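PDB 6OAE: mucin-like protocadherin from Homo sapiens, which probably joins adjacent microvilli of epithelial cells through calcium-dependent adhesion to CDHR2, the present piece being its first two extracellular cadherin repeats. Local coordinates for residues Y5-N18 with V81-D95. Numbering follows the deposited sequence.
Sequences YCSVNKDIFEVEEN and VTQLRVFVSVLDVND. With CA (calcium ion), chain C; CA (calcium ion), chain D; CA (calcium ion), chain E.
Val15 CG2 meets Val88 CG1 at 3.5 Å, and Val86 CG1 lies at the edge of the Phe13 ring, 3.5 Å from CE1; all four side chains occupy the same, buried face of the sheet. Beneath them strands 12-16 and 81-91 run parallel, joined by six backbone hydrogen bonds from Phe87 N to Asp11 O through to Glu17 N to Leu91 O. On the other face Leu91 lays its methyls against the Glu14 carboxylate, whose OE2 shares a water with Ser89 OG. Toward Tyr5 the backbones part: Leu84 CD2 fills in against Cys6 and Val8, and two waters link Thr82 OG1 to Cys6 N and O. With an alanine at Thr82, both waters would probably lose their shared anchor and a gap would open beside Tyr5 CD1, which Thr82 CG2 touches at 3.6 Å. At the calcium end, Glu17 CG sits between backbone N and carbonyl carbon (chi1 59°), and the extended chain beyond brings the carboxylate to two ions. Glu17 OE1 binds one calcium with Asp92 OD1, Val93 O and Asp95 OD1, and its anti lone pair takes a hydrogen bond from Val93 N (2.8 Å); OE2 and Asp95 OD2 share the other. Asn18 ND2 meets Asp95 OD2 from above the carboxylate plane (2.9 Å). Glu63, Asp61 and Asp131 complete these sites of the cadherin inter-repeat linker, where clustered carboxylates would probably repel one another without calcium, consistent with calcium-dependent adhesion.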
loop_
_atom_site.group_PDB
_atom_site.type_symbol
_atom_site.label_atom_id
_atom_site.label_comp_id
_atom_site.label_asym_id
_atom_site.label_seq_id
_atom_site.Cartn_x
_atom_site.Cartn_y
_atom_site.Cartn_z
ATOM N N TYR A 5 -30.762 27.427 -12.204
ATOM C CA TYR A 5 -29.477 27.155 -11.520
ATOM C C TYR A 5 -28.924 25.829 -12.034
ATOM O O TYR A 5 -29.695 24.873 -12.129
ATOM C CB TYR A 5 -29.635 27.098 -9.999
ATOM C CG TYR A 5 -29.901 28.432 -9.347
ATOM C CD1 TYR A 5 -29.050 29.518 -9.535
ATOM C CD2 TYR A 5 -31.005 28.608 -8.522
ATOM C CE1 TYR A 5 -29.301 30.747 -8.936
ATOM C CE2 TYR A 5 -31.267 29.825 -7.914
ATOM C CZ TYR A 5 -30.416 30.898 -8.120
ATOM O OH TYR A 5 -30.702 32.087 -7.509
ATOM N N CYS A 6 -27.631 25.806 -12.345
ATOM C CA CYS A 6 -26.856 24.576 -12.633
ATOM C C CYS A 6 -27.047 23.580 -11.498
ATOM O O CYS A 6 -27.076 24.030 -10.356
ATOM C CB CYS A 6 -25.366 24.841 -12.697
ATOM S SG CYS A 6 -24.792 25.334 -14.334
ATOM N N SER A 7 -27.148 22.293 -11.827
ATOM C CA SER A 7 -27.252 21.187 -10.853
ATOM C C SER A 7 -26.636 19.901 -11.424
ATOM O O SER A 7 -26.454 19.778 -12.673
ATOM C CB SER A 7 -28.679 20.963 -10.438
ATOM O OG SER A 7 -29.474 20.559 -11.537
ATOM N N VAL A 8 -26.308 19.009 -10.509
ATOM C CA VAL A 8 -25.945 17.593 -10.742
ATOM C C VAL A 8 -26.778 16.790 -9.747
ATOM O O VAL A 8 -27.024 17.316 -8.617
ATOM C CB VAL A 8 -24.432 17.357 -10.588
ATOM C CG1 VAL A 8 -23.666 18.152 -11.628
ATOM C CG2 VAL A 8 -23.903 17.681 -9.182
ATOM N N ASN A 9 -27.205 15.599 -10.141
ATOM C CA ASN A 9 -28.007 14.674 -9.296
ATOM C C ASN A 9 -27.072 13.913 -8.349
ATOM O O ASN A 9 -27.569 13.330 -7.411
ATOM C CB ASN A 9 -28.849 13.717 -10.141
ATOM C CG ASN A 9 -28.068 12.571 -10.749
ATOM O OD1 ASN A 9 -26.973 12.755 -11.289
ATOM N ND2 ASN A 9 -28.629 11.372 -10.686
ATOM N N LYS A 10 -25.764 13.919 -8.605
ATOM C CA LYS A 10 -24.772 13.164 -7.792
ATOM C C LYS A 10 -23.456 13.928 -7.835
ATOM O O LYS A 10 -23.095 14.402 -8.903
ATOM C CB LYS A 10 -24.642 11.732 -8.320
ATOM C CG LYS A 10 -23.714 10.840 -7.511
ATOM C CD LYS A 10 -23.651 9.418 -8.009
ATOM C CE LYS A 10 -22.548 8.648 -7.315
ATOM N NZ LYS A 10 -22.471 7.234 -7.745
ATOM N N ASP A 11 -22.785 14.078 -6.700
ATOM C CA ASP A 11 -21.537 14.879 -6.665
ATOM C C ASP A 11 -20.445 14.193 -5.855
ATOM O O ASP A 11 -19.361 14.785 -5.768
ATOM C CB ASP A 11 -21.845 16.311 -6.221
ATOM C CG ASP A 11 -22.400 16.470 -4.823
ATOM O OD1 ASP A 11 -22.417 15.474 -4.079
ATOM O OD2 ASP A 11 -22.811 17.612 -4.492
ATOM N N ILE A 12 -20.693 13.013 -5.283
ATOM C CA ILE A 12 -19.650 12.198 -4.596
ATOM C C ILE A 12 -19.601 10.849 -5.307
ATOM O O ILE A 12 -20.638 10.145 -5.348
ATOM C CB ILE A 12 -19.903 12.037 -3.084
ATOM C CG1 ILE A 12 -19.931 13.395 -2.374
ATOM C CG2 ILE A 12 -18.889 11.107 -2.433
ATOM C CD1 ILE A 12 -20.369 13.330 -0.942
ATOM N N PHE A 13 -18.434 10.508 -5.831
ATOM C CA PHE A 13 -18.184 9.257 -6.588
ATOM C C PHE A 13 -17.082 8.499 -5.883
ATOM O O PHE A 13 -16.130 9.135 -5.376
ATOM C CB PHE A 13 -17.830 9.577 -8.042
ATOM C CG PHE A 13 -18.925 10.335 -8.734
ATOM C CD1 PHE A 13 -19.021 11.717 -8.607
ATOM C CD2 PHE A 13 -19.903 9.664 -9.460
ATOM C CE1 PHE A 13 -20.052 12.406 -9.218
ATOM C CE2 PHE A 13 -20.935 10.352 -10.067
ATOM C CZ PHE A 13 -21.017 11.722 -9.944
ATOM N N GLU A 14 -17.198 7.179 -5.862
ATOM C CA GLU A 14 -16.145 6.287 -5.365
ATOM C C GLU A 14 -15.619 5.545 -6.573
ATOM O O GLU A 14 -16.447 4.996 -7.292
ATOM C CB GLU A 14 -16.684 5.354 -4.293
ATOM C CG GLU A 14 -16.746 6.013 -2.940
ATOM C CD GLU A 14 -16.998 5.036 -1.816
ATOM O OE1 GLU A 14 -17.326 3.863 -2.115
ATOM O OE2 GLU A 14 -16.845 5.450 -0.660
ATOM N N VAL A 15 -14.303 5.590 -6.794
ATOM C CA VAL A 15 -13.637 4.929 -7.950
ATOM C C VAL A 15 -12.453 4.142 -7.392
ATOM O O VAL A 15 -11.624 4.738 -6.744
ATOM C CB VAL A 15 -13.204 5.940 -9.031
ATOM C CG1 VAL A 15 -12.524 5.250 -10.204
ATOM C CG2 VAL A 15 -14.386 6.779 -9.530
ATOM N N GLU A 16 -12.398 2.842 -7.651
ATOM C CA GLU A 16 -11.232 2.014 -7.262
ATOM C C GLU A 16 -10.038 2.481 -8.078
ATOM O O GLU A 16 -10.194 2.703 -9.288
ATOM C CB GLU A 16 -11.453 0.530 -7.520
ATOM C CG GLU A 16 -12.603 -0.033 -6.734
ATOM C CD GLU A 16 -12.500 -1.519 -6.442
ATOM O OE1 GLU A 16 -11.764 -2.243 -7.168
ATOM O OE2 GLU A 16 -13.149 -1.938 -5.489
ATOM N N GLU A 17 -8.886 2.629 -7.437
ATOM C CA GLU A 17 -7.661 3.031 -8.165
ATOM C C GLU A 17 -7.407 2.006 -9.263
ATOM O O GLU A 17 -7.860 0.844 -9.120
ATOM C CB GLU A 17 -6.472 3.178 -7.237
ATOM C CG GLU A 17 -6.113 1.919 -6.480
ATOM C CD GLU A 17 -4.736 1.988 -5.858
ATOM O OE1 GLU A 17 -4.513 1.279 -4.867
ATOM O OE2 GLU A 17 -3.903 2.742 -6.370
ATOM N N ASN A 18 -6.748 2.441 -10.341
ATOM C CA ASN A 18 -6.392 1.617 -11.523
ATOM C C ASN A 18 -7.635 1.311 -12.372
ATOM O O ASN A 18 -7.490 0.550 -13.310
ATOM C CB ASN A 18 -5.619 0.353 -11.125
ATOM C CG ASN A 18 -4.429 0.700 -10.259
ATOM O OD1 ASN A 18 -3.810 1.748 -10.449
ATOM N ND2 ASN A 18 -4.108 -0.159 -9.301
ATOM N N VAL A 81 -22.497 32.752 -12.245
ATOM C CA VAL A 81 -23.864 32.651 -11.651
ATOM C C VAL A 81 -23.754 31.795 -10.390
ATOM O O VAL A 81 -24.055 32.307 -9.308
ATOM C CB VAL A 81 -24.900 32.072 -12.636
ATOM C CG1 VAL A 81 -26.293 31.970 -12.018
ATOM C CG2 VAL A 81 -24.959 32.869 -13.930
ATOM N N THR A 82 -23.335 30.530 -10.528
ATOM C CA THR A 82 -23.162 29.581 -9.388
ATOM C C THR A 82 -21.925 28.718 -9.611
ATOM O O THR A 82 -21.322 28.787 -10.710
ATOM C CB THR A 82 -24.389 28.685 -9.172
ATOM O OG1 THR A 82 -24.744 28.104 -10.425
ATOM C CG2 THR A 82 -25.579 29.418 -8.587
ATOM N N GLN A 83 -21.552 27.955 -8.591
ATOM C CA GLN A 83 -20.485 26.938 -8.709
ATOM C C GLN A 83 -20.886 25.702 -7.909
ATOM O O GLN A 83 -21.569 25.836 -6.864
ATOM C CB GLN A 83 -19.135 27.495 -8.285
ATOM C CG GLN A 83 -18.965 27.665 -6.789
ATOM C CD GLN A 83 -17.566 28.121 -6.502
ATOM O OE1 GLN A 83 -16.682 27.319 -6.213
ATOM N NE2 GLN A 83 -17.351 29.421 -6.605
ATOM N N LEU A 84 -20.477 24.548 -8.422
ATOM C CA LEU A 84 -20.755 23.203 -7.868
ATOM C C LEU A 84 -19.404 22.546 -7.581
ATOM O O LEU A 84 -18.438 22.901 -8.244
ATOM C CB LEU A 84 -21.551 22.415 -8.911
ATOM C CG LEU A 84 -23.071 22.565 -8.946
ATOM C CD1 LEU A 84 -23.561 23.940 -8.580
ATOM C CD2 LEU A 84 -23.610 22.168 -10.310
ATOM N N ARG A 85 -19.336 21.642 -6.608
ATOM C CA ARG A 85 -18.153 20.775 -6.396
ATOM C C ARG A 85 -18.562 19.332 -6.671
ATOM O O ARG A 85 -19.701 18.928 -6.316
ATOM C CB ARG A 85 -17.573 20.894 -4.982
ATOM C CG ARG A 85 -17.204 22.314 -4.581
ATOM C CD ARG A 85 -16.330 23.038 -5.600
ATOM N NE ARG A 85 -16.221 24.434 -5.206
ATOM C CZ ARG A 85 -15.384 24.879 -4.278
ATOM N NH1 ARG A 85 -14.565 24.040 -3.662
ATOM N NH2 ARG A 85 -15.357 26.166 -3.971
ATOM N N VAL A 86 -17.657 18.590 -7.283
ATOM C CA VAL A 86 -17.759 17.114 -7.416
ATOM C C VAL A 86 -16.492 16.516 -6.835
ATOM O O VAL A 86 -15.382 16.998 -7.199
ATOM C CB VAL A 86 -17.953 16.659 -8.862
ATOM C CG1 VAL A 86 -17.850 15.131 -8.953
ATOM C CG2 VAL A 86 -19.261 17.173 -9.431
ATOM N N PHE A 87 -16.648 15.509 -5.979
ATOM C CA PHE A 87 -15.530 14.764 -5.365
ATOM C C PHE A 87 -15.486 13.339 -5.902
ATOM O O PHE A 87 -16.522 12.660 -5.914
ATOM C CB PHE A 87 -15.686 14.764 -3.851
ATOM C CG PHE A 87 -15.327 16.081 -3.205
ATOM C CD1 PHE A 87 -15.031 17.214 -3.950
ATOM C CD2 PHE A 87 -15.300 16.197 -1.833
ATOM C CE1 PHE A 87 -14.692 18.402 -3.325
ATOM C CE2 PHE A 87 -14.955 17.387 -1.217
ATOM C CZ PHE A 87 -14.649 18.482 -1.965
ATOM N N VAL A 88 -14.302 12.917 -6.319
ATOM C CA VAL A 88 -14.015 11.488 -6.584
ATOM C C VAL A 88 -13.138 11.002 -5.436
ATOM O O VAL A 88 -11.980 11.438 -5.330
ATOM C CB VAL A 88 -13.368 11.231 -7.946
ATOM C CG1 VAL A 88 -13.071 9.748 -8.113
ATOM C CG2 VAL A 88 -14.232 11.734 -9.090
ATOM N N SER A 89 -13.697 10.149 -4.604
ATOM C CA SER A 89 -12.984 9.447 -3.534
ATOM C C SER A 89 -12.353 8.199 -4.160
ATOM O O SER A 89 -13.102 7.325 -4.611
ATOM C CB SER A 89 -13.906 9.131 -2.419
ATOM O OG SER A 89 -13.225 8.373 -1.447
ATOM N N VAL A 90 -11.024 8.124 -4.188
ATOM C CA VAL A 90 -10.283 6.982 -4.780
ATOM C C VAL A 90 -10.118 5.908 -3.701
ATOM O O VAL A 90 -9.653 6.241 -2.600
ATOM C CB VAL A 90 -8.927 7.420 -5.346
ATOM C CG1 VAL A 90 -8.199 6.238 -5.968
ATOM C CG2 VAL A 90 -9.080 8.556 -6.344
ATOM N N LEU A 91 -10.457 4.663 -4.024
ATOM C CA LEU A 91 -10.418 3.529 -3.076
ATOM C C LEU A 91 -9.111 2.772 -3.285
ATOM O O LEU A 91 -8.742 2.481 -4.451
ATOM C CB LEU A 91 -11.607 2.594 -3.288
ATOM C CG LEU A 91 -12.989 3.227 -3.165
ATOM C CD1 LEU A 91 -14.069 2.168 -3.337
ATOM C CD2 LEU A 91 -13.154 3.971 -1.845
ATOM N N ASP A 92 -8.452 2.454 -2.184
ATOM C CA ASP A 92 -7.170 1.715 -2.208
ATOM C C ASP A 92 -7.425 0.279 -2.667
ATOM O O ASP A 92 -8.450 -0.352 -2.252
ATOM C CB ASP A 92 -6.467 1.757 -0.851
ATOM C CG ASP A 92 -5.137 1.026 -0.884
ATOM O OD1 ASP A 92 -4.397 1.161 -1.924
ATOM O OD2 ASP A 92 -4.860 0.286 0.097
ATOM N N VAL A 93 -6.528 -0.207 -3.507
ATOM C CA VAL A 93 -6.436 -1.607 -3.990
ATOM C C VAL A 93 -5.075 -2.135 -3.512
ATOM O O VAL A 93 -4.111 -1.324 -3.403
ATOM C CB VAL A 93 -6.597 -1.649 -5.523
ATOM C CG1 VAL A 93 -6.149 -2.977 -6.136
ATOM C CG2 VAL A 93 -8.035 -1.318 -5.935
ATOM N N ASN A 94 -4.989 -3.426 -3.218
ATOM C CA ASN A 94 -3.697 -4.085 -2.901
ATOM C C ASN A 94 -2.955 -4.255 -4.229
ATOM O O ASN A 94 -3.053 -5.342 -4.839
ATOM C CB ASN A 94 -3.920 -5.394 -2.118
ATOM C CG ASN A 94 -2.614 -6.073 -1.771
ATOM O OD1 ASN A 94 -1.560 -5.474 -1.943
ATOM N ND2 ASN A 94 -2.676 -7.313 -1.297
ATOM N N ASP A 95 -2.259 -3.211 -4.689
ATOM C CA ASP A 95 -1.622 -3.173 -6.032
ATOM C C ASP A 95 -0.087 -3.080 -5.928
ATOM O O ASP A 95 0.565 -2.962 -6.995
ATOM C CB ASP A 95 -2.217 -2.046 -6.896
ATOM C CG ASP A 95 -2.030 -0.626 -6.396
ATOM O OD1 ASP A 95 -1.851 -0.438 -5.180
ATOM O OD2 ASP A 95 -2.081 0.327 -7.249
HETATM CA CA CA C . -2.803 0.639 -3.392
HETATM CA CA CA D . -1.597 2.439 -6.779
HETATM CA CA CA E . 0.373 -4.622 -0.881
HETATM O O HOH W 1 -26.400 28.385 -12.384
HETATM O O HOH W 2 -26.002 26.103 -9.114
HETATM O O HOH W 3 -22.398 19.945 -5.924
HETATM O O HOH W 4 -15.228 7.238 0.016
HETATM O O HOH W 5 -1.672 2.727 -9.168
#